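PDB 3D79: putative uncharacterized protein PH0734, which is of unknown function but carries a PUA domain behind a pre-PUA-like domain, and so may bind RNA. Local coordinates for residues 68-82 and 130-144. Numbering follows the deposited sequence.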
ATOM      1  N   ILE A  68      -7.031   3.191   0.429  1.00 15.65           N
ATOM      2  CA  ILE A  68      -7.723   2.796   1.652  1.00 16.82           C
ATOM      3  C   ILE A  68      -7.640   3.966   2.622  1.00 17.48           C
ATOM      4  O   ILE A  68      -6.633   4.670   2.665  1.00 17.16           O
ATOM      5  CB  ILE A  68      -7.085   1.513   2.269  1.00 16.44           C
ATOM      6  CG1 ILE A  68      -8.028   0.855   3.283  1.00 17.14           C
ATOM      7  CG2 ILE A  68      -5.711   1.793   2.883  1.00 17.37           C
ATOM      8  CD1 ILE A  68      -7.671  -0.611   3.540  1.00 18.36           C
ATOM      9  N   ARG A  69      -8.703   4.203   3.382  1.00 18.90           N
ATOM     10  CA  ARG A  69      -8.612   5.157   4.476  1.00 20.75           C
ATOM     11  C   ARG A  69      -9.034   4.490   5.773  1.00 22.13           C
ATOM     12  O   ARG A  69     -10.087   3.855   5.844  1.00 21.81           O
ATOM     13  CB  ARG A  69      -9.413   6.437   4.217  1.00 21.00           C
ATOM     14  CG  ARG A  69      -9.219   7.490   5.323  1.00 21.91           C
ATOM     15  CD  ARG A  69      -9.672   8.883   4.910  1.00 23.49           C
ATOM     16  NE  ARG A  69     -11.122   8.995   4.780  1.00 25.33           N
ATOM     17  CZ  ARG A  69     -11.768  10.123   4.488  1.00 25.92           C
ATOM     18  NH1 ARG A  69     -11.098  11.254   4.295  1.00 26.04           N
ATOM     19  NH2 ARG A  69     -13.090  10.123   4.392  1.00 25.36           N
ATOM     20  N   ARG A  70      -8.157   4.601   6.765  1.00 23.96           N
ATOM     21  CA  ARG A  70      -8.428   4.175   8.129  1.00 26.15           C
ATOM     22  C   ARG A  70      -8.285   5.423   8.981  1.00 27.26           C
ATOM     23  O   ARG A  70      -7.189   5.987   9.080  1.00 27.58           O
ATOM     24  CB  ARG A  70      -7.431   3.105   8.562  1.00 26.20           C
ATOM     25  CG  ARG A  70      -7.651   1.748   7.908  1.00 27.99           C
ATOM     26  CD  ARG A  70      -8.494   0.837   8.791  1.00 29.44           C
ATOM     27  NE  ARG A  70      -9.020  -0.306   8.048  1.00 30.67           N
ATOM     28  CZ  ARG A  70      -8.460  -1.509   8.014  1.00 30.81           C
ATOM     29  NH1 ARG A  70      -9.023  -2.476   7.302  1.00 31.92           N
ATOM     30  NH2 ARG A  70      -7.339  -1.747   8.687  1.00 31.25           N
ATOM     31  N   LYS A  71      -9.398   5.840   9.585  1.00 28.62           N
ATOM     32  CA  LYS A  71      -9.561   7.168  10.203  1.00 29.70           C
ATOM     33  C   LYS A  71      -9.185   8.325   9.271  1.00 29.66           C
ATOM     34  O   LYS A  71      -9.948   8.640   8.353  1.00 30.28           O
ATOM     35  CB  LYS A  71      -8.919   7.278  11.610  1.00 30.06           C
ATOM     36  CG  LYS A  71      -7.650   6.451  11.868  1.00 31.82           C
ATOM     37  CD  LYS A  71      -6.363   7.280  11.778  1.00 34.87           C
ATOM     38  CE  LYS A  71      -5.900   7.793  13.151  1.00 36.26           C
ATOM     39  NZ  LYS A  71      -6.762   8.891  13.701  1.00 37.78           N
ATOM     40  N   ASP A  72      -8.026   8.943   9.482  1.00 29.25           N
ATOM     41  CA  ASP A  72      -7.594  10.037   8.617  1.00 28.51           C
ATOM     42  C   ASP A  72      -6.347   9.687   7.806  1.00 27.32           C
ATOM     43  O   ASP A  72      -5.804  10.543   7.098  1.00 27.78           O
ATOM     44  CB  ASP A  72      -7.388  11.330   9.424  1.00 28.99           C
ATOM     45  CG  ASP A  72      -6.164  11.281  10.323  1.00 30.29           C
ATOM     46  OD1 ASP A  72      -5.538  12.344  10.533  1.00 32.62           O
ATOM     47  OD2 ASP A  72      -5.826  10.192  10.827  1.00 31.48           O
ATOM     48  N   LEU A  73      -5.916   8.427   7.888  1.00 25.28           N
ATOM     49  CA  LEU A  73      -4.698   7.988   7.198  1.00 23.15           C
ATOM     50  C   LEU A  73      -5.000   7.158   5.958  1.00 21.55           C
ATOM     51  O   LEU A  73      -5.844   6.262   5.992  1.00 20.58           O
ATOM     52  CB  LEU A  73      -3.783   7.199   8.141  1.00 23.51           C
ATOM     53  CG  LEU A  73      -3.216   7.914   9.374  1.00 23.88           C
ATOM     54  CD1 LEU A  73      -2.324   6.958  10.151  1.00 24.61           C
ATOM     55  CD2 LEU A  73      -2.449   9.176   9.004  1.00 24.70           C
ATOM     56  N   ILE A  74      -4.294   7.461   4.869  1.00 19.47           N
ATOM     57  CA  ILE A  74      -4.520   6.780   3.601  1.00 17.82           C
ATOM     58  C   ILE A  74      -3.289   6.004   3.125  1.00 16.40           C
ATOM     59  O   ILE A  74      -2.157   6.261   3.556  1.00 15.75           O
ATOM     60  CB  ILE A  74      -5.005   7.760   2.472  1.00 17.72           C
ATOM     61  CG1 ILE A  74      -3.985   8.871   2.211  1.00 18.13           C
ATOM     62  CG2 ILE A  74      -6.353   8.377   2.829  1.00 18.41           C
ATOM     63  CD1 ILE A  74      -2.886   8.499   1.248  1.00 19.84           C
ATOM     64  N   PHE A  75      -3.531   5.055   2.227  1.00 15.12           N
ATOM     65  CA  PHE A  75      -2.459   4.332   1.548  1.00 14.34           C
ATOM     66  C   PHE A  75      -3.017   3.729   0.265  1.00 13.68           C
ATOM     67  O   PHE A  75      -4.193   3.382   0.215  1.00 13.32           O
ATOM     68  CB  PHE A  75      -1.877   3.228   2.436  1.00 14.36           C
ATOM     69  CG  PHE A  75      -0.500   2.785   2.020  1.00 14.31           C
ATOM     70  CD1 PHE A  75       0.599   3.622   2.209  1.00 14.38           C
ATOM     71  CD2 PHE A  75      -0.298   1.534   1.437  1.00 15.16           C
ATOM     72  CE1 PHE A  75       1.873   3.230   1.821  1.00 14.59           C
ATOM     73  CE2 PHE A  75       0.973   1.131   1.048  1.00 15.52           C
ATOM     74  CZ  PHE A  75       2.064   1.979   1.240  1.00 14.74           C
ATOM     75  N   PRO A  76      -2.191   3.626  -0.795  1.00 13.48           N
ATOM     76  CA  PRO A  76      -2.707   2.986  -2.009  1.00 13.26           C
ATOM     77  C   PRO A  76      -3.275   1.580  -1.801  1.00 13.21           C
ATOM     78  O   PRO A  76      -2.718   0.784  -1.042  1.00 13.46           O
ATOM     79  CB  PRO A  76      -1.470   2.914  -2.919  1.00 13.57           C
ATOM     80  CG  PRO A  76      -0.623   4.043  -2.468  1.00 13.21           C
ATOM     81  CD  PRO A  76      -0.807   4.111  -0.979  1.00 13.50           C
ATOM     82  N   LEU A  77      -4.376   1.291  -2.487  1.00 13.43           N
ATOM     83  CA  LEU A  77      -4.944  -0.056  -2.529  1.00 13.70           C
ATOM     84  C   LEU A  77      -4.036  -1.006  -3.300  1.00 13.54           C
ATOM     85  O   LEU A  77      -3.208  -0.571  -4.107  1.00 14.08           O
ATOM     86  CB  LEU A  77      -6.317  -0.039  -3.203  1.00 13.70           C
ATOM     87  CG  LEU A  77      -7.439   0.718  -2.487  1.00 15.19           C
ATOM     88  CD1 LEU A  77      -8.607   0.907  -3.423  1.00 16.56           C
ATOM     89  CD2 LEU A  77      -7.874  -0.006  -1.209  1.00 15.85           C
ATOM     90  N   VAL A  78      -4.202  -2.306  -3.061  1.00 13.68           N
ATOM     91  CA  VAL A  78      -3.448  -3.312  -3.817  1.00 13.85           C
ATOM     92  C   VAL A  78      -3.742  -3.200  -5.320  1.00 14.00           C
ATOM     93  O   VAL A  78      -2.813  -3.290  -6.133  1.00 14.55           O
ATOM     94  CB  VAL A  78      -3.657  -4.757  -3.273  1.00 13.98           C
ATOM     95  CG1 VAL A  78      -2.871  -5.771  -4.103  1.00 15.21           C
ATOM     96  CG2 VAL A  78      -3.194  -4.835  -1.821  1.00 13.43           C
ATOM     97  N   ILE A  79      -5.005  -2.983  -5.686  1.00 14.44           N
ATOM     98  CA  ILE A  79      -5.370  -2.806  -7.104  1.00 15.33           C
ATOM     99  C   ILE A  79      -4.654  -1.605  -7.741  1.00 15.11           C
ATOM    100  O   ILE A  79      -4.146  -1.704  -8.870  1.00 15.37           O
ATOM    101  CB  ILE A  79      -6.916  -2.768  -7.346  1.00 15.42           C
ATOM    102  CG1 ILE A  79      -7.235  -2.831  -8.851  1.00 17.26           C
ATOM    103  CG2 ILE A  79      -7.557  -1.544  -6.713  1.00 15.98           C
ATOM    104  CD1 ILE A  79      -6.677  -4.067  -9.551  1.00 18.63           C
ATOM    105  N   ALA A  80      -4.589  -0.489  -7.009  1.00 14.76           N
ATOM    106  CA  ALA A  80      -3.894   0.713  -7.480  1.00 15.00           C
ATOM    107  C   ALA A  80      -2.409   0.435  -7.730  1.00 14.92           C
ATOM    108  O   ALA A  80      -1.850   0.832  -8.761  1.00 14.48           O
ATOM    109  CB  ALA A  80      -4.064   1.851  -6.489  1.00 14.95           C
ATOM    110  N   LEU A  81      -1.779  -0.259  -6.783  1.00 14.69           N
ATOM    111  CA  LEU A  81      -0.382  -0.647  -6.921  1.00 15.07           C
ATOM    112  C   LEU A  81      -0.189  -1.672  -8.039  1.00 15.87           C
ATOM    113  O   LEU A  81       0.847  -1.673  -8.712  1.00 15.47           O
ATOM    114  CB  LEU A  81       0.155  -1.187  -5.591  1.00 14.92           C
ATOM    115  CG  LEU A  81       0.240  -0.145  -4.466  1.00 14.28           C
ATOM    116  CD1 LEU A  81       0.536  -0.826  -3.134  1.00 13.58           C
ATOM    117  CD2 LEU A  81       1.281   0.937  -4.754  1.00 15.19           C
ATOM    118  N   TYR A  82      -1.183  -2.543  -8.222  1.00 16.46           N
ATOM    119  CA  TYR A  82      -1.125  -3.561  -9.273  1.00 18.06           C
ATOM    120  C   TYR A  82      -1.062  -2.898 -10.643  1.00 18.03           C
ATOM    121  O   TYR A  82      -0.222  -3.250 -11.482  1.00 18.23           O
ATOM    122  CB  TYR A  82      -2.318  -4.516  -9.195  1.00 19.53           C
ATOM    123  CG  TYR A  82      -2.209  -5.649 -10.193  1.00 21.75           C
ATOM    124  CD1 TYR A  82      -1.555  -6.833  -9.857  1.00 24.05           C
ATOM    125  CD2 TYR A  82      -2.731  -5.519 -11.481  1.00 23.89           C
ATOM    126  CE1 TYR A  82      -1.435  -7.875 -10.781  1.00 25.05           C
ATOM    127  CE2 TYR A  82      -2.616  -6.554 -12.411  1.00 24.75           C
ATOM    128  CZ  TYR A  82      -1.969  -7.723 -12.049  1.00 24.01           C
ATOM    129  OH  TYR A  82      -1.856  -8.745 -12.969  1.00 25.46           O
ATOM    130  N   PHE A 130       3.261   2.801   7.018  1.00 16.16           N
ATOM    131  CA  PHE A 130       2.528   2.043   6.012  1.00 15.80           C
ATOM    132  C   PHE A 130       3.528   1.559   4.972  1.00 14.89           C
ATOM    133  O   PHE A 130       4.401   2.316   4.544  1.00 14.69           O
ATOM    134  CB  PHE A 130       1.524   2.934   5.282  1.00 16.60           C
ATOM    135  CG  PHE A 130       0.194   3.064   5.957  1.00 18.72           C
ATOM    136  CD1 PHE A 130      -0.472   1.951   6.464  1.00 21.43           C
ATOM    137  CD2 PHE A 130      -0.416   4.309   6.045  1.00 21.42           C
ATOM    138  CE1 PHE A 130      -1.720   2.082   7.073  1.00 22.94           C
ATOM    139  CE2 PHE A 130      -1.658   4.453   6.648  1.00 22.61           C
ATOM    140  CZ  PHE A 130      -2.315   3.334   7.162  1.00 21.73           C
ATOM    141  N   VAL A 131       3.393   0.302   4.562  1.00 14.01           N
ATOM    142  CA  VAL A 131       4.273  -0.274   3.543  1.00 13.36           C
ATOM    143  C   VAL A 131       3.447  -1.089   2.553  1.00 12.99           C
ATOM    144  O   VAL A 131       2.312  -1.459   2.845  1.00 12.79           O
ATOM    145  CB  VAL A 131       5.378  -1.180   4.163  1.00 13.22           C
ATOM    146  CG1 VAL A 131       6.352  -0.352   5.025  1.00 13.71           C
ATOM    147  CG2 VAL A 131       4.774  -2.346   4.955  1.00 13.67           C
ATOM    148  N   PHE A 132       4.004  -1.360   1.374  1.00 12.44           N
ATOM    149  CA  PHE A 132       3.409  -2.364   0.506  1.00 12.73           C
ATOM    150  C   PHE A 132       4.363  -3.535   0.332  1.00 12.58           C
ATOM    151  O   PHE A 132       5.576  -3.394   0.511  1.00 12.38           O
ATOM    152  CB  PHE A 132       2.980  -1.797  -0.860  1.00 12.97           C
ATOM    153  CG  PHE A 132       4.124  -1.386  -1.733  1.00 13.74           C
ATOM    154  CD1 PHE A 132       4.682  -2.282  -2.638  1.00 14.25           C
ATOM    155  CD2 PHE A 132       4.648  -0.098  -1.652  1.00 15.30           C
ATOM    156  CE1 PHE A 132       5.756  -1.907  -3.440  1.00 14.11           C
ATOM    157  CE2 PHE A 132       5.713   0.287  -2.460  1.00 15.00           C
ATOM    158  CZ  PHE A 132       6.266  -0.624  -3.351  1.00 13.60           C
ATOM    159  N   VAL A 133       3.791  -4.682  -0.017  1.00 12.51           N
ATOM    160  CA  VAL A 133       4.528  -5.929  -0.146  1.00 12.76           C
ATOM    161  C   VAL A 133       4.475  -6.354  -1.606  1.00 13.24           C
ATOM    162  O   VAL A 133       3.397  -6.424  -2.187  1.00 13.23           O
ATOM    163  CB  VAL A 133       3.910  -7.036   0.739  1.00 13.12           C
ATOM    164  CG1 VAL A 133       4.753  -8.311   0.676  1.00 12.98           C
ATOM    165  CG2 VAL A 133       3.766  -6.552   2.188  1.00 13.36           C
ATOM    166  N   VAL A 134       5.641  -6.624  -2.191  1.00 14.04           N
ATOM    167  CA  VAL A 134       5.716  -7.077  -3.587  1.00 14.92           C
ATOM    168  C   VAL A 134       6.596  -8.309  -3.693  1.00 15.27           C
ATOM    169  O   VAL A 134       7.550  -8.449  -2.930  1.00 15.14           O
ATOM    170  CB  VAL A 134       6.271  -5.980  -4.540  1.00 15.28           C
ATOM    171  CG1 VAL A 134       5.196  -4.949  -4.837  1.00 16.82           C
ATOM    172  CG2 VAL A 134       7.532  -5.336  -3.963  1.00 15.10           C
ATOM    173  N   GLU A 135       6.286  -9.183  -4.646  1.00 16.18           N
ATOM    174  CA  GLU A 135       7.113 -10.366  -4.885  1.00 17.30           C
ATOM    175  C   GLU A 135       8.213 -10.052  -5.896  1.00 18.43           C
ATOM    176  O   GLU A 135       8.018  -9.239  -6.798  1.00 17.90           O
ATOM    177  CB  GLU A 135       6.276 -11.586  -5.299  1.00 17.62           C
ATOM    178  CG  GLU A 135       5.268 -11.372  -6.426  1.00 18.50           C
ATOM    179  CD  GLU A 135       5.893 -11.384  -7.819  1.00 20.37           C
ATOM    180  OE1 GLU A 135       5.390 -10.657  -8.697  1.00 20.30           O
ATOM    181  OE2 GLU A 135       6.892 -12.109  -8.033  1.00 21.84           O
ATOM    182  N   GLU A 136       9.361 -10.701  -5.733  1.00 19.83           N
ATOM    183  CA  GLU A 136      10.587 -10.270  -6.408  1.00 22.23           C
ATOM    184  C   GLU A 136      10.661 -10.516  -7.929  1.00 22.89           C
ATOM    185  O   GLU A 136      11.531  -9.956  -8.597  1.00 23.25           O
ATOM    186  CB  GLU A 136      11.830 -10.813  -5.687  1.00 22.03           C
ATOM    187  CG  GLU A 136      12.019 -12.323  -5.746  1.00 23.58           C
ATOM    188  CD  GLU A 136      13.303 -12.790  -5.054  1.00 23.45           C
ATOM    189  OE1 GLU A 136      14.308 -12.048  -5.058  1.00 25.95           O
ATOM    190  OE2 GLU A 136      13.309 -13.906  -4.500  1.00 26.52           O
ATOM    191  N   LYS A 137       9.755 -11.316  -8.481  1.00 24.39           N
ATOM    192  CA  LYS A 137       9.811 -11.605  -9.921  1.00 25.38           C
ATOM    193  C   LYS A 137       9.147 -10.533 -10.798  1.00 25.69           C
ATOM    194  O   LYS A 137       9.848  -9.757 -11.455  1.00 25.64           O
ATOM    195  CB  LYS A 137       9.298 -13.010 -10.239  1.00 25.94           C
ATOM    196  CG  LYS A 137       9.367 -13.363 -11.719  1.00 27.72           C
ATOM    197  CD  LYS A 137       9.230 -14.858 -11.960  1.00 29.88           C
ATOM    198  CE  LYS A 137       9.099 -15.168 -13.451  1.00 31.11           C
ATOM    199  NZ  LYS A 137      10.121 -14.478 -14.300  1.00 32.22           N
ATOM    200  N   TYR A 138       7.815 -10.488 -10.811  1.00 25.92           N
ATOM    201  CA  TYR A 138       7.089  -9.500 -11.618  1.00 26.28           C
ATOM    202  C   TYR A 138       6.870  -8.198 -10.869  1.00 25.63           C
ATOM    203  O   TYR A 138       6.320  -7.236 -11.421  1.00 25.79           O
ATOM    204  CB  TYR A 138       5.739 -10.054 -12.087  1.00 27.82           C
ATOM    205  CG  TYR A 138       5.841 -11.303 -12.928  1.00 29.79           C
ATOM    206  CD1 TYR A 138       6.004 -11.224 -14.314  1.00 31.25           C
ATOM    207  CD2 TYR A 138       5.774 -12.564 -12.340  1.00 31.04           C
ATOM    208  CE1 TYR A 138       6.099 -12.373 -15.089  1.00 32.43           C
ATOM    209  CE2 TYR A 138       5.866 -13.716 -13.104  1.00 32.02           C
ATOM    210  CZ  TYR A 138       6.029 -13.616 -14.475  1.00 31.67           C
ATOM    211  OH  TYR A 138       6.118 -14.762 -15.229  1.00 32.37           O
ATOM    212  N   GLY A 139       7.293  -8.163  -9.606  1.00 24.39           N
ATOM    213  CA  GLY A 139       7.061  -6.996  -8.776  1.00 23.19           C
ATOM    214  C   GLY A 139       5.580  -6.714  -8.651  1.00 22.05           C
ATOM    215  O   GLY A 139       5.170  -5.553  -8.589  1.00 22.68           O
ATOM    216  N   ARG A 140       4.777  -7.780  -8.633  1.00 20.69           N
ATOM    217  CA  ARG A 140       3.345  -7.654  -8.403  1.00 19.15           C
ATOM    218  C   ARG A 140       3.117  -7.431  -6.915  1.00 17.96           C
ATOM    219  O   ARG A 140       3.715  -8.122  -6.091  1.00 16.96           O
ATOM    220  CB  ARG A 140       2.576  -8.908  -8.840  1.00 19.52           C
ATOM    221  CG  ARG A 140       2.569  -9.191 -10.336  1.00 20.94           C
ATOM    222  CD  ARG A 140       2.177  -7.963 -11.145  1.00 23.00           C
ATOM    223  NE  ARG A 140       1.700  -8.333 -12.478  1.00 25.36           N
ATOM    224  CZ  ARG A 140       1.399  -7.466 -13.442  1.00 26.62           C
ATOM    225  NH1 ARG A 140       1.535  -6.163 -13.240  1.00 26.58           N
ATOM    226  NH2 ARG A 140       0.963  -7.910 -14.618  1.00 27.55           N
ATOM    227  N   PRO A 141       2.264  -6.456  -6.570  1.00 17.26           N
ATOM    228  CA  PRO A 141       1.978  -6.237  -5.154  1.00 16.57           C
ATOM    229  C   PRO A 141       1.024  -7.291  -4.612  1.00 16.11           C
ATOM    230  O   PRO A 141       0.094  -7.716  -5.309  1.00 16.72           O
ATOM    231  CB  PRO A 141       1.326  -4.858  -5.148  1.00 16.67           C
ATOM    232  CG  PRO A 141       0.615  -4.797  -6.465  1.00 17.16           C
ATOM    233  CD  PRO A 141       1.535  -5.504  -7.431  1.00 17.21           C
ATOM    234  N   LEU A 142       1.271  -7.715  -3.376  1.00 15.27           N
ATOM    235  CA  LEU A 142       0.485  -8.763  -2.742  1.00 14.67           C
ATOM    236  C   LEU A 142      -0.387  -8.187  -1.636  1.00 14.07           C
ATOM    237  O   LEU A 142      -1.461  -8.713  -1.342  1.00 14.15           O
ATOM    238  CB  LEU A 142       1.406  -9.811  -2.110  1.00 14.81           C
ATOM    239  CG  LEU A 142       2.551 -10.392  -2.937  1.00 14.72           C
ATOM    240  CD1 LEU A 142       3.383 -11.312  -2.069  1.00 15.41           C
ATOM    241  CD2 LEU A 142       2.007 -11.131  -4.154  1.00 16.19           C
ATOM    242  N   ALA A 143       0.091  -7.114  -1.018  1.00 13.66           N
ATOM    243  CA  ALA A 143      -0.508  -6.643   0.231  1.00 13.03           C
ATOM    244  C   ALA A 143      -0.019  -5.262   0.622  1.00 12.96           C
ATOM    245  O   ALA A 143       0.991  -4.778   0.114  1.00 12.72           O
ATOM    246  CB  ALA A 143      -0.194  -7.629   1.362  1.00 13.20           C
ATOM    247  N   ILE A 144      -0.749  -4.647   1.549  1.00 12.55           N
ATOM    248  CA  ILE A 144      -0.300  -3.436   2.210  1.00 12.57           C
ATOM    249  C   ILE A 144      -0.421  -3.655   3.712  1.00 12.57           C
ATOM    250  O   ILE A 144      -1.195  -4.517   4.160  1.00 12.54           O
ATOM    251  CB  ILE A 144      -1.087  -2.171   1.759  1.00 12.60           C
ATOM    252  CG1 ILE A 144      -2.586  -2.312   2.036  1.00 12.77           C
ATOM    253  CG2 ILE A 144      -0.847  -1.891   0.259  1.00 13.28           C
ATOM    254  CD1 ILE A 144      -3.355  -0.992   1.956  1.00 12.89           C
TER
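Phe-75, Leu-81 and Tyr-82 meet Phe-130, Pro-141, Ile-144 and Arg-140 in a buried, mostly apolar interface where the pre-PUA-like part of the chain packs against the PUA domain. The hairpin 68-76 and the start of the short helix 78-84 lie on the antiparallel pair 130-135 and 141-147. Phe-75 has CG anti to the backbone N (chi1 -160°), which carries its ring over Phe-130 CB; the two rings lie obliquely, planes 36° apart. Phe-75 CD1 is 3.3 Å from Phe-130 CB, while Phe-75 CB sits over the Phe-130 face in a CH-pi contact. Ile-144 CG2 meets the edge of the Phe-75 ring, 3.6 Å from CE2. Leu-81 CD1 rests against both that methyl and Phe-132 CB, 3.5 Å from the latter. Pro-141 CG nestles against the helix backbone, 3.4 Å from Tyr-82 N. At the partly exposed end, the Arg-140 guanidinium lies flat on the Tyr-82 ring, planes 25° apart; Arg-140 NH1 is held by a salt bridge to Asp-86 and a hydrogen bond to Ser-85, which probably limits guanidinium rotation. No hydrogen bond joins the two segments, and the buried Pro-76 O has no polar partner, so apolar and aromatic contacts, with one guanidinium-on-ring stack, join them.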